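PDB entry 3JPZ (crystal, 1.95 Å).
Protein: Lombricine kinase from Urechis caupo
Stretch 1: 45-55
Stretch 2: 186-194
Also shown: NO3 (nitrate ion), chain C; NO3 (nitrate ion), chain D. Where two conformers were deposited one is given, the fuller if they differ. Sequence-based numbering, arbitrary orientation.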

# COMPACT_ATOMS: atom_id res chain seq x y z
N ASP A 45 -13.04 -7.73 7.20
CA ASP A 45 -12.30 -7.48 5.97
C ASP A 45 -11.00 -6.76 6.25
O ASP A 45 -9.98 -7.11 5.67
CB ASP A 45 -13.15 -6.67 4.99
CG ASP A 45 -13.93 -7.55 4.05
OD1 ASP A 45 -13.87 -8.79 4.24
OD2 ASP A 45 -14.58 -7.02 3.14
N LYS A 46 -11.04 -5.76 7.12
CA LYS A 46 -9.83 -5.05 7.54
C LYS A 46 -8.79 -5.98 8.17
O LYS A 46 -7.61 -5.92 7.83
CB LYS A 46 -10.18 -3.96 8.56
CG LYS A 46 -8.97 -3.23 9.09
CD LYS A 46 -8.34 -2.39 8.00
CE LYS A 46 -6.98 -1.89 8.40
NZ LYS A 46 -6.41 -0.98 7.36
N VAL A 47 -9.20 -6.82 9.11
CA VAL A 47 -8.22 -7.61 9.84
C VAL A 47 -7.65 -8.74 8.99
O VAL A 47 -6.57 -9.25 9.27
CB VAL A 47 -8.77 -8.17 11.16
CG1 VAL A 47 -9.33 -7.03 12.01
CG2 VAL A 47 -9.83 -9.25 10.90
N ILE A 48 -8.36 -9.12 7.94
CA ILE A 48 -7.88 -10.22 7.09
C ILE A 48 -7.29 -9.75 5.77
O ILE A 48 -6.80 -10.56 4.99
CB ILE A 48 -8.99 -11.24 6.79
CG1 ILE A 48 -10.06 -10.63 5.88
CG2 ILE A 48 -9.60 -11.76 8.08
CD1 ILE A 48 -10.94 -11.63 5.22
N GLN A 49 -7.34 -8.45 5.51
CA GLN A 49 -6.85 -7.93 4.23
C GLN A 49 -5.47 -8.47 3.83
O GLN A 49 -5.30 -8.95 2.71
CB GLN A 49 -6.80 -6.40 4.23
CG GLN A 49 -6.42 -5.83 2.87
CD GLN A 49 -7.42 -6.18 1.79
OE1 GLN A 49 -8.58 -5.80 1.86
NE2 GLN A 49 -6.96 -6.91 0.77
N PRO A 50 -4.49 -8.39 4.74
CA PRO A 50 -3.14 -8.87 4.41
C PRO A 50 -3.13 -10.32 3.92
O PRO A 50 -2.35 -10.68 3.04
CB PRO A 50 -2.39 -8.77 5.74
CG PRO A 50 -3.13 -7.73 6.51
CD PRO A 50 -4.57 -7.86 6.11
N SER A 51 -4.01 -11.12 4.51
CA SER A 51 -4.09 -12.54 4.18
C SER A 51 -4.54 -12.77 2.74
O SER A 51 -4.24 -13.81 2.15
CB SER A 51 -5.06 -13.25 5.14
OG SER A 51 -6.41 -12.97 4.82
N VAL A 52 -5.23 -11.80 2.17
CA VAL A 52 -5.70 -11.91 0.81
C VAL A 52 -4.65 -11.43 -0.19
O VAL A 52 -4.39 -12.10 -1.19
CB VAL A 52 -7.02 -11.13 0.62
CG1 VAL A 52 -7.68 -11.50 -0.71
CG2 VAL A 52 -7.97 -11.40 1.77
N ASP A 53 -4.03 -10.27 0.09
CA ASP A 53 -3.06 -9.65 -0.81
C ASP A 53 -1.81 -10.51 -1.00
O ASP A 53 -1.25 -10.58 -2.10
CB ASP A 53 -2.61 -8.30 -0.27
CG ASP A 53 -3.75 -7.30 -0.16
OD1 ASP A 53 -4.63 -7.29 -1.04
OD2 ASP A 53 -3.75 -6.53 0.81
N ASN A 54 -1.37 -11.11 0.09
CA ASN A 54 -0.13 -11.87 0.11
C ASN A 54 -0.44 -13.34 -0.13
O ASN A 54 -1.27 -13.93 0.56
CB ASN A 54 0.56 -11.68 1.47
CG ASN A 54 1.97 -12.26 1.50
OD1 ASN A 54 2.42 -12.87 0.54
ND2 ASN A 54 2.66 -12.07 2.62
N PHE A 55 0.20 -13.92 -1.13
CA PHE A 55 -0.08 -15.29 -1.52
C PHE A 55 0.81 -16.30 -0.80
O PHE A 55 0.54 -17.50 -0.80
CB PHE A 55 0.07 -15.46 -3.04
CG PHE A 55 -1.14 -15.01 -3.82
CD1 PHE A 55 -1.49 -13.67 -3.88
CD2 PHE A 55 -1.90 -15.93 -4.53
CE1 PHE A 55 -2.59 -13.26 -4.61
CE2 PHE A 55 -3.00 -15.53 -5.27
CZ PHE A 55 -3.35 -14.18 -5.30
N GLY A 186 7.33 -3.97 4.03
CA GLY A 186 6.85 -5.34 4.12
C GLY A 186 5.38 -5.42 3.77
O GLY A 186 4.62 -4.49 4.01
N HIS A 187 4.98 -6.55 3.20
CA HIS A 187 3.59 -6.76 2.83
C HIS A 187 2.65 -6.52 4.02
O HIS A 187 1.59 -5.92 3.86
CB HIS A 187 3.40 -8.18 2.31
CG HIS A 187 4.19 -8.47 1.08
ND1 HIS A 187 4.16 -7.66 -0.03
CD2 HIS A 187 5.02 -9.50 0.77
CE1 HIS A 187 4.94 -8.16 -0.97
NE2 HIS A 187 5.48 -9.28 -0.51
N LEU A 188 3.03 -6.98 5.20
CA LEU A 188 2.12 -6.87 6.34
C LEU A 188 1.74 -5.43 6.62
O LEU A 188 0.56 -5.08 6.73
CB LEU A 188 2.73 -7.47 7.60
CG LEU A 188 1.77 -7.37 8.78
CD1 LEU A 188 0.39 -7.94 8.40
CD2 LEU A 188 2.32 -8.06 10.02
N MET A 189 2.76 -4.59 6.76
CA MET A 189 2.60 -3.20 7.15
C MET A 189 2.02 -2.36 6.01
O MET A 189 1.26 -1.42 6.22
CB MET A 189 3.96 -2.64 7.58
CG MET A 189 4.40 -3.11 8.95
SD MET A 189 3.31 -2.42 10.22
CE MET A 189 4.02 -0.79 10.38
N VAL A 190 2.37 -2.72 4.78
CA VAL A 190 1.85 -2.00 3.63
C VAL A 190 0.38 -2.35 3.41
O VAL A 190 -0.50 -1.49 3.44
CB VAL A 190 2.66 -2.32 2.36
CG1 VAL A 190 1.93 -1.82 1.12
CG2 VAL A 190 4.05 -1.70 2.45
N ASN A 191 0.12 -3.63 3.20
CA ASN A 191 -1.21 -4.10 2.87
C ASN A 191 -2.23 -3.85 4.00
O ASN A 191 -3.43 -3.82 3.75
CB ASN A 191 -1.15 -5.58 2.50
CG ASN A 191 -0.32 -5.84 1.25
OD1 ASN A 191 -0.25 -5.01 0.34
ND2 ASN A 191 0.31 -6.99 1.19
N SER A 192 -1.76 -3.66 5.23
CA SER A 192 -2.66 -3.35 6.34
C SER A 192 -2.92 -1.84 6.47
O SER A 192 -3.55 -1.39 7.43
CB SER A 192 -2.11 -3.90 7.66
OG SER A 192 -0.89 -3.27 8.01
N ALA A 193 -2.43 -1.09 5.50
CA ALA A 193 -2.47 0.37 5.54
C ALA A 193 -1.87 0.86 6.85
O ALA A 193 -2.32 1.86 7.40
CB ALA A 193 -3.90 0.87 5.40
N SER A 194 -0.85 0.17 7.34
CA SER A 194 -0.21 0.58 8.58
C SER A 194 0.88 1.62 8.35
O SER A 194 1.48 2.09 9.31
CB SER A 194 0.35 -0.64 9.31
OG SER A 194 -0.69 -1.38 9.91
N NO3 C . 1.40 -8.54 -1.68
O1 NO3 C . 0.77 -7.30 -1.65
O2 NO3 C . 1.50 -9.25 -0.48
O3 NO3 C . 1.92 -9.06 -2.87
N NO3 D . 1.41 -10.64 5.75
O1 NO3 D . 1.79 -9.94 4.60
O2 NO3 D . 0.16 -11.27 5.79
O3 NO3 D . 2.28 -10.72 6.84
O HOH W 1 -5.81 -2.68 4.94
O HOH W 2 -0.15 -8.89 3.39
O HOH W 3 -4.21 -3.92 0.90

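Only one direct hydrogen bond, from K46 NZ to S192 O (2.9 Å), joins these two stretches; waters and two nitrate ions, probably from the crystallisation liquor, supply much of the remaining polar contact. The helix of residues 45-53, which begins earlier in the chain, lies across the short helix 187-191 with an angle of 130° between their N-to-C directions, nearer antiparallel than parallel. The axes approach to 9.0 Å, and the register follows the opposed directions: P50 CA lies 5.4 Å from N191 CA, and N54 CA lies 6.9 Å from H187 CA. The buried surface is modest, 377 Å² summed over both sides.

P50 sits at the middle of the contact. Having no N-H, a proline cannot bond to the preceding turn, and the first helix is kinked here; the N of S51 also lacks that bond, reaching I48 O only weakly. The proline ring meets both L188, whose CD1 lies 3.9 Å from P50 CB, and S192, whose CB lies 4.1 Å from P50 CG. The first pairing is apolar: the CA-to-CB bond of L188 points sideways, but the leucine end comes nearer to the ring.

At one end, K46 also starts sideways and extends its chain to the other stretch. Its ammonium finds S192 O just beyond the short helix, while the methyl of A193 packs 3.7 Å from it (K46 NZ to A193 CB). Water 1 adds a second link, accepting from K46 NZ (3.0 Å) and donating to N191 O (2.9 Å). S192 is itself held by its own turn, with OG donating to L188 O (2.6 Å) and accepting from S194 OG (2.7 Å).

N191 has the largest area covered by the other stretch. Its CB lies 3.2 Å from D53 OD2, a close approach of carboxylate oxygen to carbon, and its backbone O lies 3.7 Å from Q49 CG. Q49 NE2 makes two weak hydrogen bonds to the D53 carboxylate, to D53 OD1 (3.0 Å) and D53 OD2 (3.2 Å). Water 3 bridges the stretches by donating to D53 OD2 (2.7 Å) and N191 O (3.0 Å). N191 ND2 donates to O1 of the chain C nitrate (2.9 Å) and to water 2 (2.9 Å), which also lies 2.9 Å from P50 O.

At the far end, N54 leaves helical geometry; its CA-to-CB bond points toward the other stretch, and N54 ND2 lies 3.9 Å from H187 CD2 in an oblique approach to the ring. The anions occupy the space around this pair. N54 ND2 donates to O1 of the chain D nitrate (3.0 Å), and that same oxygen lies 3.3 Å from L188 N, near the start of the second helix. O2 of the chain C nitrate sits over one face of the imidazole and 3.1 Å from N54 CA, so this ion touches both stretches.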